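PDB 4YWT: glypican-1, which carries heparan sulfate chains at the cell surface and through them binds alpha-4(V) collagen, taking part in Schwann cell myelination. Local coordinates for residues H112-S117 with S145-Y150; E131-T134 with A139-D142; R220-G225 with D301-T306; E164-L169 with E203-L208. The protein carries 3 engineered substitutions. All blocks are in the same frame, centred on the assembly; numbering follows the deposited sequence.

Contact 1 (H112-S117 with S145-Y150); sequences HLLNDS and SELRLY. With NAG (2-acetamido-2-deoxy-beta-D-glucopyranose), chain E.
Leu114 and Arg148 bring the two backbones nearest, their CA atoms 7.7 Å apart, where helical segments 112-117 and 145-150 run antiparallel at 177°. An axis separation of 10.9 Å leaves room for side chains to fill the seam. Leu114 reaches across it with both branches: CD2 rests 3.9 Å from Arg148 CA, on the backbone of the partner helix, while CD1 meets Leu147 CD1 at 4.1 Å. Branched leucines suit this buried seam, and Phe216 of helix 204-236 touches both of them. The segments belong to the long helix 70-129 and to helix 137-152, antiparallel neighbours in the elongated, mainly helical glypican core protein. Asn115, first residue of the Asn-Asp-Ser sequon, carries an N-linked sugar, with its ND2 joined covalently to NAG C1 at 1.4 Å. Arg148 meets it at about a right angle, the guanidinium and amide planes 87° apart. With CG anti to the backbone N (chi1 -161°) and a bend at chi3, the long chain swings its end toward helix 70-129, and NH2 comes to 3.0 Å from Asn115 OD1. The same NH2 forms a salt bridge with Glu118, about one turn further along that helix. NAG C6 of the attached sugar lies over one face of the guanidinium.

Contact 2 (E131-T134 with A139-D142); sequences ELYT and AFRD
Tyr133 and Phe140 make the close part of this contact, ring against ring. Tyr133 CD1 stands 3.5 Å from Phe140 CD2 and 3.6 Å from Phe140 CE2, so one corner of the tyrosine lies against a whole bond of the phenylalanine. Tyr133 CE1 extends the touch, 3.7 Å from Phe140 CD2. Seen from the tyrosine, Phe140 CD2 comes in at the edge, near the ring plane. The two planes are tilted by 38°, with the centroids 5.6 Å apart. The two rings get there differently. Phe140 already leaves its backbone toward the other segment, whereas Tyr133 sets out to one side, and with its CG anti to the backbone N (chi1 160°) its ring comes nearer. Segment 131-134 is a single helical turn following helix 70-129, and Phe140 lies near the start of helix 137-152; the pair therefore sits inside the reversal between two long helices of the glypican core. Both aromatics are buried: Tyr133 packs on Leu121 and Pro126 of helix 70-129, Phe140 on Leu320 and Ile324 of helix 316-328. Large flat side chains fit here because the backbones stay well apart, with 8.6 Å between Tyr133 CA and Phe140 CA. The other side is loose and polar. Thr134, exposed, points away from segment 139-142, its OG1 hydrogen-bonded to Gly130 O, and exposed Arg141 hydrogen-bonds through NH2 to Gln122 OE1 on helix 70-129.

Contact 3 (R220-G225 with D301-T306); sequences RSFVQG and DKFWGT
An edge-to-face aromatic pair, Phe222 with Phe303, joins helix 204-236 to the loop between helices 286-299 and 316-328, inside the elongated helical core of glypican-1. Phe303 presents its edge to the face of Phe222, with the ring planes almost perpendicular at 89° and the centroids 5.8 Å apart. The T-shape is off-centre, since Phe303 CZ comes down near the root of the other ring: it lies 3.8 Å from Phe222 CB and 3.9 Å from Phe222 CG. From the other side of the pair, Phe222 CB sits in the plane of the Phe303 ring, at its edge. Both side chains leave their backbones toward each other, and the 9.8 Å between Phe222 CA and Phe303 CA is a span that two long, flat phenylalanine side chains bridge. On Phe222, CG stands anti to the backbone N (chi1 -179°), which sets the direction the ring takes from CB, and Phe303 CZ comes against the CB-CG bond. Both rings are buried, as suits hydrocarbon side chains. More aromatics surround them, for Phe106 meets Phe222 and Phe110 packs edge-to-face with Phe303, both from helix 70-129. The loop is held by polar bonds as well: Lys302 O accepts from Arg214 NH2, and Phe303 O pairs with Ser311 OG. Next in the loop, Trp304 lays one face of its indole against its neighbour, with Phe303 CB 3.7 Å above the ring plane toward the rim.

Contact 4 (E164-L169 with E203-L208); sequences EFWARL and EAPREL
Trp166 and Pro205 meet through a CH-pi contact. Pro205 CB lies 3.8 Å from the centroid of the five-membered ring of Trp166 and 19° off its normal, while Pro205 CG sits over the centre of the indole, 3.9 Å above its plane. The opposite face receives Phe165 CE2, 3.4 Å above the plane, so the indole is sandwiched between a proline and its own neighbour in the chain. Proline suits this early position in helix 204-236, where a missing backbone N-H costs little and the compact, rigid ring offers CB and CG as an apolar surface to helix 158-177; these two helices of the glypican core meet here beside helix 316-328, whose Leu320 and Ala323 also touch Trp166. Apolar packing at the indole edge comes from Leu208: its CG lies anti to the backbone N (chi1 -177°), and CD2 approaches Trp166 CZ2 to 4.1 Å near the ring plane. One polar atom pays for this burial: Trp166 NE1, 3.6 Å from Pro205 CB, has no hydrogen-bond partner in the model. A salt bridge lies on the exposed side of helix 158-177, where Arg168 NH1 bonds Glu164 OE2 at 2.7 Å from above the carboxylate plane; Glu171 takes Arg168 NE.

How the contacts relate
Following the chain from the N terminus, contact 1 pairs helix 70-129 with helix 137-152, closing a loop of 27 residues. Contact 2 is nested within that loop, at the turn where the chain reverses. Helix 158-177 comes next, and contact 4 joins it to the start of helix 204-236; contact 3, further along that same helix, then ties it to the loop at 301-306. Contacts 4 and 3 follow contact 1 in series, and none cross. Space brings them together again: Phe140 of contact 2 packs on Phe165 and Leu169 of contact 4, while Tyr150 O of contact 1 probably hydrogen-bonds Arg220 NH2 of contact 3.

Contact 1 (H112-S117 with S145-Y150)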
loop_
_atom_site.group_PDB
_atom_site.type_symbol
_atom_site.label_atom_id
_atom_site.label_comp_id
_atom_site.label_asym_id
_atom_site.label_seq_id
_atom_site.Cartn_x
_atom_site.Cartn_y
_atom_site.Cartn_z
ATOM N N HIS A 112 0.362 7.563 19.036
ATOM C CA HIS A 112 -0.047 7.182 20.383
ATOM C C HIS A 112 1.135 6.746 21.234
ATOM O O HIS A 112 1.167 7.022 22.420
ATOM C CB HIS A 112 -1.080 6.058 20.363
ATOM C CG HIS A 112 -1.295 5.429 21.704
ATOM N ND1 HIS A 112 -0.713 4.232 22.065
ATOM C CD2 HIS A 112 -2.000 5.845 22.782
ATOM C CE1 HIS A 112 -1.065 3.931 23.303
ATOM N NE2 HIS A 112 -1.843 4.894 23.761
ATOM N N LEU A 113 2.098 6.059 20.631
ATOM C CA LEU A 113 3.280 5.635 21.368
ATOM C C LEU A 113 4.033 6.859 21.860
ATOM O O LEU A 113 4.391 6.947 23.043
ATOM C CB LEU A 113 4.188 4.757 20.505
ATOM C CG LEU A 113 3.771 3.292 20.354
ATOM C CD1 LEU A 113 4.686 2.575 19.373
ATOM C CD2 LEU A 113 3.769 2.587 21.705
ATOM N N LEU A 114 4.249 7.814 20.956
ATOM C CA LEU A 114 4.948 9.041 21.338
ATOM C C LEU A 114 4.194 9.805 22.438
ATOM O O LEU A 114 4.764 10.152 23.488
ATOM C CB LEU A 114 5.153 9.937 20.114
ATOM C CG LEU A 114 6.130 11.100 20.286
ATOM C CD1 LEU A 114 7.478 10.589 20.768
ATOM C CD2 LEU A 114 6.284 11.872 18.983
ATOM N N ASN A 115 2.907 10.045 22.194
ATOM C CA ASN A 115 2.055 10.770 23.135
ATOM C C ASN A 115 2.006 10.121 24.521
ATOM O O ASN A 115 2.043 10.805 25.546
ATOM C CB ASN A 115 0.638 10.889 22.565
ATOM C CG ASN A 115 0.548 11.888 21.423
ATOM O OD1 ASN A 115 1.564 12.343 20.898
ATOM N ND2 ASN A 115 -0.677 12.232 21.032
ATOM N N ASP A 116 1.929 8.796 24.534
ATOM C CA ASP A 116 1.855 8.016 25.762
ATOM C C ASP A 116 3.183 8.073 26.496
ATOM O O ASP A 116 3.222 8.092 27.726
ATOM C CB ASP A 116 1.481 6.564 25.459
ATOM C CG ASP A 116 0.766 5.889 26.611
ATOM O OD1 ASP A 116 -0.467 6.058 26.723
ATOM O OD2 ASP A 116 1.434 5.189 27.401
ATOM N N SER A 117 4.273 8.084 25.735
ATOM C CA SER A 117 5.590 8.278 26.326
ATOM C C SER A 117 5.628 9.624 27.042
ATOM O O SER A 117 6.065 9.718 28.197
ATOM C CB SER A 117 6.685 8.200 25.262
ATOM O OG SER A 117 7.960 8.042 25.859
ATOM N N SER A 145 7.672 17.705 21.032
ATOM C CA SER A 145 7.103 18.417 19.891
ATOM C C SER A 145 8.016 18.309 18.668
ATOM O O SER A 145 7.544 18.121 17.542
ATOM C CB SER A 145 6.855 19.887 20.237
ATOM O OG SER A 145 5.739 20.024 21.101
ATOM N N GLU A 146 9.321 18.420 18.900
ATOM C CA GLU A 146 10.313 18.294 17.835
ATOM C C GLU A 146 10.305 16.895 17.231
ATOM O O GLU A 146 10.362 16.739 16.009
ATOM C CB GLU A 146 11.712 18.633 18.358
ATOM C CG GLU A 146 11.988 20.124 18.486
ATOM C CD GLU A 146 12.471 20.739 17.185
ATOM O OE1 GLU A 146 13.627 20.475 16.793
ATOM O OE2 GLU A 146 11.696 21.484 16.551
ATOM N N LEU A 147 10.243 15.880 18.090
ATOM C CA LEU A 147 10.137 14.495 17.639
ATOM C C LEU A 147 8.885 14.299 16.793
ATOM O O LEU A 147 8.899 13.585 15.788
ATOM C CB LEU A 147 10.110 13.539 18.833
ATOM C CG LEU A 147 11.422 13.238 19.558
ATOM C CD1 LEU A 147 11.161 12.357 20.766
ATOM C CD2 LEU A 147 12.395 12.562 18.615
ATOM N N ARG A 148 7.804 14.946 17.215
ATOM C CA ARG A 148 6.516 14.848 16.542
ATOM C C ARG A 148 6.590 15.452 15.139
ATOM O O ARG A 148 6.187 14.821 14.153
ATOM C CB ARG A 148 5.445 15.543 17.387
ATOM C CG ARG A 148 4.018 15.156 17.069
ATOM C CD ARG A 148 3.099 15.556 18.214
ATOM N NE ARG A 148 3.319 14.730 19.399
ATOM C CZ ARG A 148 3.475 15.207 20.630
ATOM N NH1 ARG A 148 3.442 16.515 20.847
ATOM N NH2 ARG A 148 3.669 14.375 21.646
ATOM N N LEU A 149 7.117 16.671 15.056
ATOM C CA LEU A 149 7.346 17.329 13.772
ATOM C C LEU A 149 8.241 16.488 12.870
ATOM O O LEU A 149 8.018 16.398 11.663
ATOM C CB LEU A 149 7.975 18.707 13.978
ATOM C CG LEU A 149 7.026 19.879 14.223
ATOM C CD1 LEU A 149 7.800 21.094 14.702
ATOM C CD2 LEU A 149 6.250 20.200 12.957
ATOM N N TYR A 150 9.254 15.875 13.472
ATOM C CA TYR A 150 10.184 15.018 12.749
ATOM C C TYR A 150 9.484 13.796 12.170
ATOM O O TYR A 150 9.789 13.368 11.058
ATOM C CB TYR A 150 11.326 14.582 13.667
ATOM C CG TYR A 150 12.402 13.784 12.971
ATOM C CD1 TYR A 150 13.217 14.371 12.014
ATOM C CD2 TYR A 150 12.607 12.445 13.275
ATOM C CE1 TYR A 150 14.203 13.646 11.378
ATOM C CE2 TYR A 150 13.593 11.712 12.642
ATOM C CZ TYR A 150 14.389 12.320 11.694
ATOM O OH TYR A 150 15.374 11.602 11.056
HETATM C C1 NAG E . -0.918 13.180 19.973
HETATM C C2 NAG E . -2.301 12.946 19.340
HETATM C C3 NAG E . -2.653 14.079 18.372
HETATM C C4 NAG E . -2.489 15.435 19.041
HETATM C C5 NAG E . -1.078 15.555 19.599
HETATM C C6 NAG E . -0.839 16.854 20.334
HETATM C C7 NAG E . -3.046 10.615 19.096
HETATM C C8 NAG E . -3.800 10.815 20.377
HETATM N N2 NAG E . -2.347 11.666 18.654
HETATM O O3 NAG E . -3.997 13.917 17.933
HETATM O O4 NAG E . -2.719 16.477 18.101
HETATM O O5 NAG E . -0.858 14.498 20.542
HETATM O O6 NAG E . -1.978 17.240 21.092
HETATM O O7 NAG E . -3.065 9.548 18.490
#

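Contact 2 (E131-T134 with A139-D142)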
loop_
_atom_site.group_PDB
_atom_site.type_symbol
_atom_site.label_atom_id
_atom_site.label_comp_id
_atom_site.label_asym_id
_atom_site.label_seq_id
_atom_site.Cartn_x
_atom_site.Cartn_y
_atom_site.Cartn_z
ATOM N N GLU A 131 12.129 18.917 41.390
ATOM C CA GLU A 131 12.425 20.218 40.797
ATOM C C GLU A 131 13.344 20.093 39.586
ATOM O O GLU A 131 13.355 20.967 38.717
ATOM C CB GLU A 131 13.050 21.149 41.837
ATOM N N LEU A 132 14.117 19.012 39.544
ATOM C CA LEU A 132 14.970 18.721 38.399
ATOM C C LEU A 132 14.149 18.662 37.118
ATOM O O LEU A 132 14.543 19.211 36.089
ATOM C CB LEU A 132 15.718 17.403 38.597
ATOM C CG LEU A 132 17.008 17.433 39.415
ATOM C CD1 LEU A 132 17.795 16.155 39.193
ATOM C CD2 LEU A 132 17.845 18.653 39.066
ATOM N N TYR A 133 13.002 17.994 37.189
ATOM C CA TYR A 133 12.115 17.908 36.038
ATOM C C TYR A 133 11.181 19.107 35.940
ATOM O O TYR A 133 11.076 19.727 34.882
ATOM C CB TYR A 133 11.275 16.629 36.074
ATOM C CG TYR A 133 10.050 16.741 35.195
ATOM C CD1 TYR A 133 10.165 16.731 33.811
ATOM C CD2 TYR A 133 8.782 16.885 35.746
ATOM C CE1 TYR A 133 9.056 16.851 33.002
ATOM C CE2 TYR A 133 7.665 17.005 34.941
ATOM C CZ TYR A 133 7.809 16.985 33.570
ATOM O OH TYR A 133 6.703 17.103 32.760
ATOM N N THR A 134 10.497 19.419 37.040
ATOM C CA THR A 134 9.406 20.394 37.008
ATOM C C THR A 134 9.839 21.784 36.537
ATOM O O THR A 134 9.033 22.534 35.989
ATOM C CB THR A 134 8.737 20.538 38.390
ATOM O OG1 THR A 134 9.714 20.926 39.361
ATOM C CG2 THR A 134 8.099 19.222 38.815
ATOM N N ALA A 139 11.428 22.019 28.398
ATOM C CA ALA A 139 12.495 21.449 27.585
ATOM C C ALA A 139 12.068 20.094 27.026
ATOM O O ALA A 139 12.215 19.824 25.831
ATOM C CB ALA A 139 13.773 21.314 28.396
ATOM N N PHE A 140 11.524 19.249 27.898
ATOM C CA PHE A 140 11.071 17.920 27.505
ATOM C C PHE A 140 9.874 17.994 26.559
ATOM O O PHE A 140 9.817 17.279 25.551
ATOM C CB PHE A 140 10.720 17.092 28.743
ATOM C CG PHE A 140 11.881 16.873 29.672
ATOM C CD1 PHE A 140 12.889 15.981 29.343
ATOM C CD2 PHE A 140 11.966 17.557 30.873
ATOM C CE1 PHE A 140 13.960 15.775 30.194
ATOM C CE2 PHE A 140 13.035 17.356 31.728
ATOM C CZ PHE A 140 14.032 16.464 31.388
ATOM N N ARG A 141 8.924 18.866 26.886
ATOM C CA ARG A 141 7.753 19.086 26.042
ATOM C C ARG A 141 8.177 19.523 24.640
ATOM O O ARG A 141 7.654 19.034 23.633
ATOM C CB ARG A 141 6.828 20.126 26.679
ATOM C CG ARG A 141 5.626 20.520 25.836
ATOM C CD ARG A 141 4.587 21.242 26.685
ATOM N NE ARG A 141 3.939 20.338 27.631
ATOM C CZ ARG A 141 3.153 20.730 28.629
ATOM N NH1 ARG A 141 2.917 22.020 28.823
ATOM N NH2 ARG A 141 2.607 19.832 29.438
ATOM N N ASP A 142 9.144 20.435 24.592
ATOM C CA ASP A 142 9.712 20.904 23.334
ATOM C C ASP A 142 10.376 19.764 22.576
ATOM O O ASP A 142 10.224 19.651 21.361
ATOM C CB ASP A 142 10.726 22.026 23.579
ATOM C CG ASP A 142 10.064 23.365 23.841
ATOM O OD1 ASP A 142 8.958 23.598 23.309
ATOM O OD2 ASP A 142 10.651 24.187 24.577
#

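Contact 3 (R220-G225 with D301-T306)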
loop_
_atom_site.group_PDB
_atom_site.type_symbol
_atom_site.label_atom_id
_atom_site.label_comp_id
_atom_site.label_asym_id
_atom_site.label_seq_id
_atom_site.Cartn_x
_atom_site.Cartn_y
_atom_site.Cartn_z
ATOM N N ARG A 220 8.273 6.753 9.780
ATOM C CA ARG A 220 7.813 7.760 8.831
ATOM C C ARG A 220 7.817 7.235 7.400
ATOM O O ARG A 220 6.855 7.430 6.658
ATOM C CB ARG A 220 8.678 9.018 8.917
ATOM C CG ARG A 220 8.175 10.156 8.045
ATOM C CD ARG A 220 9.322 10.912 7.405
ATOM N NE ARG A 220 10.160 11.586 8.390
ATOM C CZ ARG A 220 11.435 11.903 8.190
ATOM N NH1 ARG A 220 12.021 11.600 7.041
ATOM N NH2 ARG A 220 12.124 12.518 9.141
ATOM N N SER A 221 8.903 6.568 7.017
ATOM C CA SER A 221 9.032 6.043 5.664
ATOM C C SER A 221 8.009 4.943 5.398
ATOM O O SER A 221 7.466 4.840 4.296
ATOM C CB SER A 221 10.448 5.519 5.427
ATOM O OG SER A 221 11.401 6.554 5.593
ATOM N N PHE A 222 7.748 4.121 6.410
ATOM C CA PHE A 222 6.755 3.060 6.273
ATOM C C PHE A 222 5.364 3.651 6.036
ATOM O O PHE A 222 4.666 3.282 5.074
ATOM C CB PHE A 222 6.753 2.164 7.514
ATOM C CG PHE A 222 5.778 1.023 7.438
ATOM C CD1 PHE A 222 6.083 -0.120 6.715
ATOM C CD2 PHE A 222 4.563 1.087 8.098
ATOM C CE1 PHE A 222 5.190 -1.171 6.644
ATOM C CE2 PHE A 222 3.666 0.036 8.034
ATOM C CZ PHE A 222 3.980 -1.093 7.306
ATOM N N VAL A 223 4.971 4.580 6.906
ATOM C CA VAL A 223 3.671 5.240 6.775
ATOM C C VAL A 223 3.530 5.938 5.413
ATOM O O VAL A 223 2.505 5.799 4.723
ATOM C CB VAL A 223 3.454 6.253 7.920
ATOM C CG1 VAL A 223 2.357 7.249 7.574
ATOM C CG2 VAL A 223 3.135 5.519 9.216
ATOM N N GLN A 224 4.573 6.670 5.028
ATOM C CA GLN A 224 4.633 7.323 3.722
ATOM C C GLN A 224 4.428 6.325 2.585
ATOM O O GLN A 224 3.712 6.604 1.621
ATOM C CB GLN A 224 5.972 8.040 3.546
ATOM C CG GLN A 224 5.897 9.551 3.680
ATOM C CD GLN A 224 7.266 10.192 3.805
ATOM O OE1 GLN A 224 8.290 9.507 3.775
ATOM N NE2 GLN A 224 7.292 11.512 3.941
ATOM N N GLY A 225 5.062 5.162 2.709
ATOM C CA GLY A 225 4.914 4.095 1.737
ATOM C C GLY A 225 3.482 3.606 1.631
ATOM O O GLY A 225 2.964 3.411 0.525
ATOM N N ASP A 301 11.794 -3.877 10.151
ATOM C CA ASP A 301 12.815 -4.430 11.034
ATOM C C ASP A 301 13.502 -3.325 11.832
ATOM O O ASP A 301 13.933 -3.538 12.967
ATOM C CB ASP A 301 13.856 -5.217 10.231
ATOM C CG ASP A 301 13.307 -6.519 9.680
ATOM O OD1 ASP A 301 12.328 -7.045 10.251
ATOM O OD2 ASP A 301 13.857 -7.017 8.677
ATOM N N LYS A 302 13.585 -2.143 11.229
ATOM C CA LYS A 302 14.295 -1.015 11.822
ATOM C C LYS A 302 13.503 -0.337 12.935
ATOM O O LYS A 302 13.996 0.597 13.565
ATOM C CB LYS A 302 14.654 0.012 10.744
ATOM C CG LYS A 302 15.621 -0.511 9.700
ATOM C CD LYS A 302 16.826 -1.164 10.357
ATOM C CE LYS A 302 17.950 -1.390 9.360
ATOM N NZ LYS A 302 19.173 -1.921 10.024
ATOM N N PHE A 303 12.283 -0.807 13.177
ATOM C CA PHE A 303 11.463 -0.257 14.252
ATOM C C PHE A 303 12.083 -0.582 15.608
ATOM O O PHE A 303 11.863 0.126 16.591
ATOM C CB PHE A 303 10.028 -0.792 14.180
ATOM C CG PHE A 303 9.252 -0.312 12.978
ATOM C CD1 PHE A 303 9.788 0.630 12.110
ATOM C CD2 PHE A 303 7.981 -0.802 12.723
ATOM C CE1 PHE A 303 9.073 1.066 11.009
ATOM C CE2 PHE A 303 7.261 -0.367 11.623
ATOM C CZ PHE A 303 7.807 0.567 10.766
ATOM N N TRP A 304 12.863 -1.659 15.651
ATOM C CA TRP A 304 13.567 -2.056 16.865
ATOM C C TRP A 304 15.071 -2.131 16.641
ATOM O O TRP A 304 15.545 -2.103 15.504
ATOM C CB TRP A 304 13.074 -3.412 17.367
ATOM C CG TRP A 304 11.606 -3.496 17.596
ATOM C CD1 TRP A 304 10.940 -3.230 18.757
ATOM C CD2 TRP A 304 10.615 -3.895 16.645
ATOM N NE1 TRP A 304 9.591 -3.433 18.584
ATOM C CE2 TRP A 304 9.366 -3.842 17.296
ATOM C CE3 TRP A 304 10.662 -4.289 15.305
ATOM C CZ2 TRP A 304 8.176 -4.169 16.651
ATOM C CZ3 TRP A 304 9.478 -4.613 14.666
ATOM C CH2 TRP A 304 8.252 -4.549 15.339
ATOM N N GLY A 305 15.813 -2.229 17.738
ATOM C CA GLY A 305 17.239 -2.486 17.680
ATOM C C GLY A 305 17.499 -3.979 17.753
ATOM O O GLY A 305 16.563 -4.779 17.745
ATOM N N THR A 306 18.771 -4.357 17.814
ATOM C CA THR A 306 19.153 -5.765 17.861
ATOM C C THR A 306 19.399 -6.278 19.282
ATOM O O THR A 306 19.710 -7.454 19.476
ATOM C CB THR A 306 20.418 -6.021 17.021
ATOM O OG1 THR A 306 21.476 -5.169 17.478
ATOM C CG2 THR A 306 20.147 -5.738 15.550
#

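Contact 4 (E164-L169 with E203-L208)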
loop_
_atom_site.group_PDB
_atom_site.type_symbol
_atom_site.label_atom_id
_atom_site.label_comp_id
_atom_site.label_asym_id
_atom_site.label_seq_id
_atom_site.Cartn_x
_atom_site.Cartn_y
_atom_site.Cartn_z
ATOM N N GLU A 164 21.583 20.003 20.769
ATOM C CA GLU A 164 21.152 21.274 21.338
ATOM C C GLU A 164 20.398 21.052 22.647
ATOM O O GLU A 164 20.696 21.686 23.669
ATOM C CB GLU A 164 20.268 22.024 20.336
ATOM C CG GLU A 164 19.655 23.308 20.871
ATOM C CD GLU A 164 20.660 24.441 20.971
ATOM O OE1 GLU A 164 21.759 24.326 20.385
ATOM O OE2 GLU A 164 20.351 25.451 21.637
ATOM N N PHE A 165 19.431 20.139 22.597
ATOM C CA PHE A 165 18.620 19.767 23.752
ATOM C C PHE A 165 19.467 19.416 24.973
ATOM O O PHE A 165 19.221 19.910 26.071
ATOM C CB PHE A 165 17.710 18.587 23.394
ATOM C CG PHE A 165 17.158 17.862 24.589
ATOM C CD1 PHE A 165 16.102 18.393 25.312
ATOM C CD2 PHE A 165 17.695 16.648 24.988
ATOM C CE1 PHE A 165 15.595 17.728 26.412
ATOM C CE2 PHE A 165 17.194 15.981 26.088
ATOM C CZ PHE A 165 16.141 16.521 26.801
ATOM N N TRP A 166 20.465 18.565 24.764
ATOM C CA TRP A 166 21.330 18.091 25.833
ATOM C C TRP A 166 22.248 19.195 26.327
ATOM O O TRP A 166 22.527 19.281 27.522
ATOM C CB TRP A 166 22.160 16.889 25.370
ATOM C CG TRP A 166 21.357 15.639 25.204
ATOM C CD1 TRP A 166 21.155 14.937 24.052
ATOM C CD2 TRP A 166 20.634 14.946 26.227
ATOM N NE1 TRP A 166 20.354 13.849 24.294
ATOM C CE2 TRP A 166 20.021 13.831 25.623
ATOM C CE3 TRP A 166 20.449 15.159 27.596
ATOM C CZ2 TRP A 166 19.237 12.932 26.339
ATOM C CZ3 TRP A 166 19.669 14.265 28.306
ATOM C CH2 TRP A 166 19.072 13.166 27.675
ATOM N N ALA A 167 22.722 20.032 25.408
ATOM C CA ALA A 167 23.534 21.181 25.795
ATOM C C ALA A 167 22.763 22.080 26.762
ATOM O O ALA A 167 23.180 22.294 27.913
ATOM C CB ALA A 167 23.966 21.966 24.567
ATOM N N ARG A 168 21.625 22.585 26.292
ATOM C CA ARG A 168 20.810 23.501 27.086
ATOM C C ARG A 168 20.338 22.860 28.390
ATOM O O ARG A 168 20.321 23.510 29.442
ATOM C CB ARG A 168 19.611 23.986 26.270
ATOM C CG ARG A 168 19.965 24.579 24.909
ATOM C CD ARG A 168 20.710 25.909 25.023
ATOM N NE ARG A 168 22.142 25.738 25.265
ATOM C CZ ARG A 168 23.041 25.504 24.315
ATOM N NH1 ARG A 168 22.664 25.411 23.048
ATOM N NH2 ARG A 168 24.322 25.364 24.631
ATOM N N LEU A 169 19.965 21.584 28.322
ATOM C CA LEU A 169 19.509 20.874 29.511
ATOM C C LEU A 169 20.628 20.747 30.537
ATOM O O LEU A 169 20.391 20.877 31.736
ATOM C CB LEU A 169 18.973 19.488 29.153
ATOM C CG LEU A 169 18.353 18.737 30.333
ATOM C CD1 LEU A 169 17.160 19.507 30.882
ATOM C CD2 LEU A 169 17.953 17.325 29.941
ATOM N N GLU A 203 25.505 7.055 28.828
ATOM C CA GLU A 203 25.417 6.584 27.450
ATOM C C GLU A 203 24.046 6.866 26.844
ATOM O O GLU A 203 23.832 6.665 25.648
ATOM C CB GLU A 203 25.712 5.083 27.377
ATOM C CG GLU A 203 26.526 4.546 28.542
ATOM C CD GLU A 203 26.784 3.055 28.430
ATOM O OE1 GLU A 203 27.702 2.663 27.678
ATOM O OE2 GLU A 203 26.066 2.274 29.089
ATOM N N ALA A 204 23.126 7.333 27.681
ATOM C CA ALA A 204 21.740 7.557 27.272
ATOM C C ALA A 204 21.561 8.532 26.094
ATOM O O ALA A 204 20.730 8.275 25.223
ATOM C CB ALA A 204 20.918 8.029 28.470
ATOM N N PRO A 205 22.314 9.653 26.061
ATOM C CA PRO A 205 22.157 10.520 24.883
ATOM C C PRO A 205 22.520 9.838 23.561
ATOM O O PRO A 205 21.859 10.076 22.547
ATOM C CB PRO A 205 23.121 11.674 25.169
ATOM C CG PRO A 205 23.202 11.728 26.647
ATOM C CD PRO A 205 23.142 10.299 27.098
ATOM N N ARG A 206 23.554 9.003 23.576
ATOM C CA ARG A 206 23.986 8.302 22.371
ATOM C C ARG A 206 22.973 7.237 21.956
ATOM O O ARG A 206 22.566 7.171 20.790
ATOM C CB ARG A 206 25.363 7.670 22.586
ATOM C CG ARG A 206 25.840 6.820 21.421
ATOM C CD ARG A 206 27.241 6.285 21.663
ATOM N NE ARG A 206 27.639 5.324 20.641
ATOM C CZ ARG A 206 27.972 4.062 20.891
ATOM N NH1 ARG A 206 27.961 3.607 22.138
ATOM N NH2 ARG A 206 28.319 3.254 19.899
ATOM N N GLU A 207 22.575 6.405 22.915
ATOM C CA GLU A 207 21.555 5.386 22.690
ATOM C C GLU A 207 20.295 6.007 22.102
ATOM O O GLU A 207 19.766 5.534 21.088
ATOM C CB GLU A 207 21.223 4.658 23.997
ATOM C CG GLU A 207 22.289 3.679 24.457
ATOM C CD GLU A 207 22.403 2.470 23.548
ATOM O OE1 GLU A 207 23.495 1.866 23.495
ATOM O OE2 GLU A 207 21.398 2.122 22.892
ATOM N N LEU A 208 19.831 7.080 22.737
ATOM C CA LEU A 208 18.664 7.808 22.260
ATOM C C LEU A 208 18.887 8.335 20.849
ATOM O O LEU A 208 17.993 8.253 20.009
ATOM C CB LEU A 208 18.320 8.966 23.199
ATOM C CG LEU A 208 17.065 9.749 22.812
ATOM C CD1 LEU A 208 15.856 8.821 22.755
ATOM C CD2 LEU A 208 16.818 10.900 23.773
#